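Local structure of tetraacyldisaccharide 4'-kinase (Aquifex aeolicus, 4EHX) at residues 201-212 and 291-302. The protein probably transfers the gamma-phosphate of ATP to the 4'-position of a tetraacyldisaccharide 1-phosphate, giving lipid IVA. Sequence-based numbering, arbitrary orientation.
Sequences TFKMFREFCCLL and VFALNFKVKLER
Phe205 and Lys299 pair through two backbone hydrogen bonds, Phe205 N to Lys299 O (2.9 Å) and Lys299 N to Phe205 O (2.8 Å). Glu207 with Lys297 and Leu212 with Ala293 repeat this antiparallel pattern. Between Phe208 and Cys210 the register slips by one residue. Asn295 O takes both Cys209 N (2.8 Å) and Cys210 N (3.2 Å), so one carbonyl holds the extra residue.

Among apolar groups, the edge of the Phe208 ring meets the face of Phe296 at 60°. Phe208 CG lies anti to the backbone N (chi1 180°), which brings CD1 over the rim of the Phe296 face and CE1 to Leu294 CD2. Met204 CG packs across Val298 CG1 (3.9 Å). Met204 also touches Phe54 and Val298 touches Tyr57, both of helix 51-61.

Side-chain polar contacts cluster at the Lys203 and Glu301 end. The Glu301 carboxylate lies alongside the Lys203 chain, with OE1 3.6 Å from Lys203 CD. Two waters link OE1 to Lys203 N and, weakly, to NZ; the ammonium has its salt bridge with Glu194. An alanine in place of Glu301 would probably leave both waters without their shared acceptor and uncover the Lys203 chain and the Phe205 ring atom CE1 near OE2. Arg302 NH1 lies over one face of Phe202 and bonds weakly to Thr201 O.

The pairing is an antiparallel strand pair within a mixed beta-sheet, interrupted by a classic beta bulge. Arg206 NH1 bonds Ser53 OG, which sets this side chain next to Gly50 of the predicted ATP-binding P-loop.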
# COMPACT_ATOMS: atom_id res chain seq x y z
N THR A 201 9.97 -5.38 16.47
CA THR A 201 9.20 -6.23 15.56
C THR A 201 7.75 -6.27 16.01
O THR A 201 7.47 -6.41 17.20
CB THR A 201 9.81 -7.64 15.52
OG1 THR A 201 11.16 -7.55 15.05
CG2 THR A 201 9.01 -8.56 14.59
N PHE A 202 6.83 -6.15 15.05
CA PHE A 202 5.40 -6.01 15.34
C PHE A 202 4.55 -6.89 14.43
O PHE A 202 4.55 -6.71 13.21
CB PHE A 202 4.97 -4.56 15.10
CG PHE A 202 5.81 -3.57 15.85
CD1 PHE A 202 6.97 -3.07 15.29
CD2 PHE A 202 5.45 -3.17 17.13
CE1 PHE A 202 7.75 -2.17 15.98
CE2 PHE A 202 6.23 -2.27 17.83
CZ PHE A 202 7.38 -1.77 17.26
N LYS A 203 3.82 -7.81 15.02
CA LYS A 203 2.94 -8.66 14.24
C LYS A 203 1.70 -7.89 13.82
O LYS A 203 1.11 -7.17 14.62
CB LYS A 203 2.51 -9.87 15.07
CG LYS A 203 3.61 -10.91 15.27
CD LYS A 203 3.04 -12.06 16.10
CE LYS A 203 3.97 -13.24 16.18
NZ LYS A 203 3.25 -14.33 16.92
N MET A 204 1.31 -8.08 12.57
CA MET A 204 0.16 -7.36 12.03
C MET A 204 -0.92 -8.32 11.57
O MET A 204 -0.65 -9.24 10.80
CB MET A 204 0.61 -6.50 10.85
CG MET A 204 -0.55 -5.83 10.11
SD MET A 204 0.05 -4.73 8.80
CE MET A 204 -0.85 -5.38 7.39
N PHE A 205 -2.13 -8.08 12.06
CA PHE A 205 -3.30 -8.89 11.71
C PHE A 205 -4.23 -7.94 11.00
O PHE A 205 -4.25 -6.75 11.30
CB PHE A 205 -4.00 -9.41 12.98
CG PHE A 205 -3.19 -10.42 13.76
CD1 PHE A 205 -2.14 -10.01 14.57
CD2 PHE A 205 -3.51 -11.77 13.72
CE1 PHE A 205 -1.39 -10.93 15.30
CE2 PHE A 205 -2.78 -12.70 14.46
CZ PHE A 205 -1.72 -12.28 15.24
N ARG A 206 -4.99 -8.44 10.03
CA ARG A 206 -6.04 -7.63 9.43
C ARG A 206 -7.35 -8.34 9.63
O ARG A 206 -7.46 -9.53 9.35
CB ARG A 206 -5.78 -7.36 7.94
CG ARG A 206 -4.72 -6.30 7.72
CD ARG A 206 -4.69 -5.82 6.28
NE ARG A 206 -4.31 -6.87 5.36
CZ ARG A 206 -4.18 -6.71 4.05
NH1 ARG A 206 -4.41 -5.52 3.50
NH2 ARG A 206 -3.83 -7.73 3.28
N GLU A 207 -8.33 -7.62 10.13
CA GLU A 207 -9.61 -8.20 10.47
C GLU A 207 -10.76 -7.40 9.85
O GLU A 207 -10.71 -6.17 9.79
CB GLU A 207 -9.73 -8.31 12.00
CG GLU A 207 -8.67 -9.25 12.59
CD GLU A 207 -8.60 -9.26 14.11
OE1 GLU A 207 -9.44 -8.62 14.78
OE2 GLU A 207 -7.68 -9.92 14.64
N PHE A 208 -11.78 -8.11 9.39
CA PHE A 208 -12.90 -7.49 8.69
C PHE A 208 -13.64 -6.52 9.60
O PHE A 208 -14.08 -6.90 10.69
CB PHE A 208 -13.87 -8.56 8.17
CG PHE A 208 -15.07 -7.99 7.44
CD1 PHE A 208 -14.90 -7.15 6.35
CD2 PHE A 208 -16.36 -8.31 7.85
CE1 PHE A 208 -16.00 -6.63 5.68
CE2 PHE A 208 -17.46 -7.79 7.18
CZ PHE A 208 -17.28 -6.95 6.09
N CYS A 209 -13.80 -5.29 9.15
CA CYS A 209 -14.44 -4.24 9.94
C CYS A 209 -15.86 -3.94 9.47
O CYS A 209 -16.82 -4.05 10.23
CB CYS A 209 -13.61 -2.96 9.86
SG CYS A 209 -14.28 -1.62 10.88
N CYS A 210 -15.97 -3.54 8.20
CA CYS A 210 -17.20 -2.98 7.68
C CYS A 210 -17.02 -2.77 6.19
O CYS A 210 -16.06 -3.26 5.60
CB CYS A 210 -17.43 -1.61 8.30
SG CYS A 210 -16.02 -0.53 8.04
N LEU A 211 -17.94 -2.02 5.58
CA LEU A 211 -17.86 -1.73 4.15
C LEU A 211 -17.37 -0.31 3.85
O LEU A 211 -17.45 0.58 4.69
CB LEU A 211 -19.24 -1.92 3.53
CG LEU A 211 -19.93 -3.28 3.70
CD1 LEU A 211 -21.35 -3.23 3.12
CD2 LEU A 211 -19.10 -4.38 3.04
N LEU A 212 -16.85 -0.12 2.65
CA LEU A 212 -16.63 1.21 2.11
C LEU A 212 -17.67 1.45 1.04
O LEU A 212 -17.82 0.61 0.14
CB LEU A 212 -15.24 1.31 1.49
CG LEU A 212 -14.08 1.28 2.49
CD1 LEU A 212 -12.75 1.26 1.76
CD2 LEU A 212 -14.18 2.49 3.40
N VAL A 291 -22.79 0.22 -4.72
CA VAL A 291 -21.54 -0.51 -4.94
C VAL A 291 -20.58 -0.27 -3.78
O VAL A 291 -20.32 0.88 -3.44
CB VAL A 291 -20.87 -0.06 -6.25
CG1 VAL A 291 -19.57 -0.81 -6.48
CG2 VAL A 291 -21.83 -0.23 -7.43
N PHE A 292 -20.06 -1.35 -3.19
CA PHE A 292 -19.25 -1.28 -1.97
C PHE A 292 -17.99 -2.13 -2.07
O PHE A 292 -17.90 -3.04 -2.90
CB PHE A 292 -20.07 -1.77 -0.77
CG PHE A 292 -21.37 -1.04 -0.59
CD1 PHE A 292 -22.50 -1.42 -1.29
CD2 PHE A 292 -21.46 0.03 0.28
CE1 PHE A 292 -23.70 -0.74 -1.13
CE2 PHE A 292 -22.66 0.71 0.45
CZ PHE A 292 -23.77 0.33 -0.26
N ALA A 293 -17.02 -1.84 -1.20
CA ALA A 293 -15.84 -2.68 -1.03
C ALA A 293 -15.76 -3.15 0.42
O ALA A 293 -16.42 -2.59 1.30
CB ALA A 293 -14.56 -1.92 -1.42
N LEU A 294 -14.98 -4.19 0.68
CA LEU A 294 -14.79 -4.65 2.04
C LEU A 294 -13.75 -3.76 2.73
O LEU A 294 -12.79 -3.30 2.11
CB LEU A 294 -14.34 -6.10 2.05
CG LEU A 294 -15.20 -7.08 1.25
CD1 LEU A 294 -14.59 -8.48 1.28
CD2 LEU A 294 -16.62 -7.11 1.79
N ASN A 295 -13.95 -3.53 4.02
CA ASN A 295 -13.01 -2.71 4.78
C ASN A 295 -12.42 -3.52 5.92
O ASN A 295 -13.15 -4.05 6.77
CB ASN A 295 -13.70 -1.45 5.31
CG ASN A 295 -12.70 -0.39 5.76
OD1 ASN A 295 -11.50 -0.51 5.54
ND2 ASN A 295 -13.21 0.67 6.37
N PHE A 296 -11.10 -3.64 5.91
CA PHE A 296 -10.38 -4.33 6.97
C PHE A 296 -9.62 -3.32 7.82
O PHE A 296 -9.30 -2.23 7.35
CB PHE A 296 -9.42 -5.35 6.36
CG PHE A 296 -10.11 -6.51 5.73
CD1 PHE A 296 -10.71 -6.39 4.49
CD2 PHE A 296 -10.18 -7.73 6.39
CE1 PHE A 296 -11.36 -7.47 3.92
CE2 PHE A 296 -10.82 -8.81 5.83
CZ PHE A 296 -11.42 -8.68 4.59
N LYS A 297 -9.37 -3.66 9.08
CA LYS A 297 -8.61 -2.79 9.96
C LYS A 297 -7.36 -3.54 10.39
O LYS A 297 -7.38 -4.76 10.50
CB LYS A 297 -9.44 -2.39 11.18
CG LYS A 297 -10.56 -1.39 10.87
CD LYS A 297 -9.99 -0.08 10.34
CE LYS A 297 -11.09 0.86 9.85
NZ LYS A 297 -12.03 1.25 10.93
N VAL A 298 -6.27 -2.80 10.59
CA VAL A 298 -5.03 -3.38 11.06
C VAL A 298 -5.08 -3.49 12.57
O VAL A 298 -5.48 -2.56 13.26
CB VAL A 298 -3.78 -2.54 10.68
CG1 VAL A 298 -2.60 -2.88 11.60
CG2 VAL A 298 -3.42 -2.75 9.21
N LYS A 299 -4.68 -4.64 13.08
CA LYS A 299 -4.49 -4.81 14.50
C LYS A 299 -3.02 -5.15 14.67
O LYS A 299 -2.56 -6.16 14.13
CB LYS A 299 -5.33 -5.97 15.03
CG LYS A 299 -6.81 -5.89 14.64
CD LYS A 299 -7.50 -4.78 15.39
CE LYS A 299 -9.02 -4.80 15.12
NZ LYS A 299 -9.70 -3.68 15.82
N LEU A 300 -2.30 -4.31 15.40
CA LEU A 300 -0.86 -4.49 15.54
C LEU A 300 -0.48 -4.81 16.97
O LEU A 300 -0.85 -4.09 17.88
CB LEU A 300 -0.15 -3.20 15.12
CG LEU A 300 1.35 -3.33 14.81
CD1 LEU A 300 1.51 -3.92 13.43
CD2 LEU A 300 2.02 -1.97 14.86
N GLU A 301 0.30 -5.87 17.17
CA GLU A 301 0.80 -6.19 18.51
C GLU A 301 1.83 -5.15 18.98
O GLU A 301 2.60 -4.62 18.18
CB GLU A 301 1.42 -7.59 18.54
CG GLU A 301 0.42 -8.70 18.35
CD GLU A 301 1.00 -10.07 18.67
OE1 GLU A 301 2.19 -10.14 19.07
OE2 GLU A 301 0.27 -11.07 18.53
N ARG A 302 1.83 -4.86 20.28
CA ARG A 302 2.81 -3.94 20.90
C ARG A 302 2.72 -2.56 20.27
O ARG A 302 3.73 -1.88 20.09
CB ARG A 302 4.23 -4.47 20.75
CG ARG A 302 4.42 -5.93 21.15
CD ARG A 302 5.77 -6.46 20.69
NE ARG A 302 6.88 -5.98 21.51
CZ ARG A 302 7.92 -5.28 21.05
NH1 ARG A 302 8.00 -4.98 19.76
NH2 ARG A 302 8.87 -4.89 21.88
O HOH W 1 4.63 -8.51 17.73
O HOH W 2 4.14 -12.43 19.34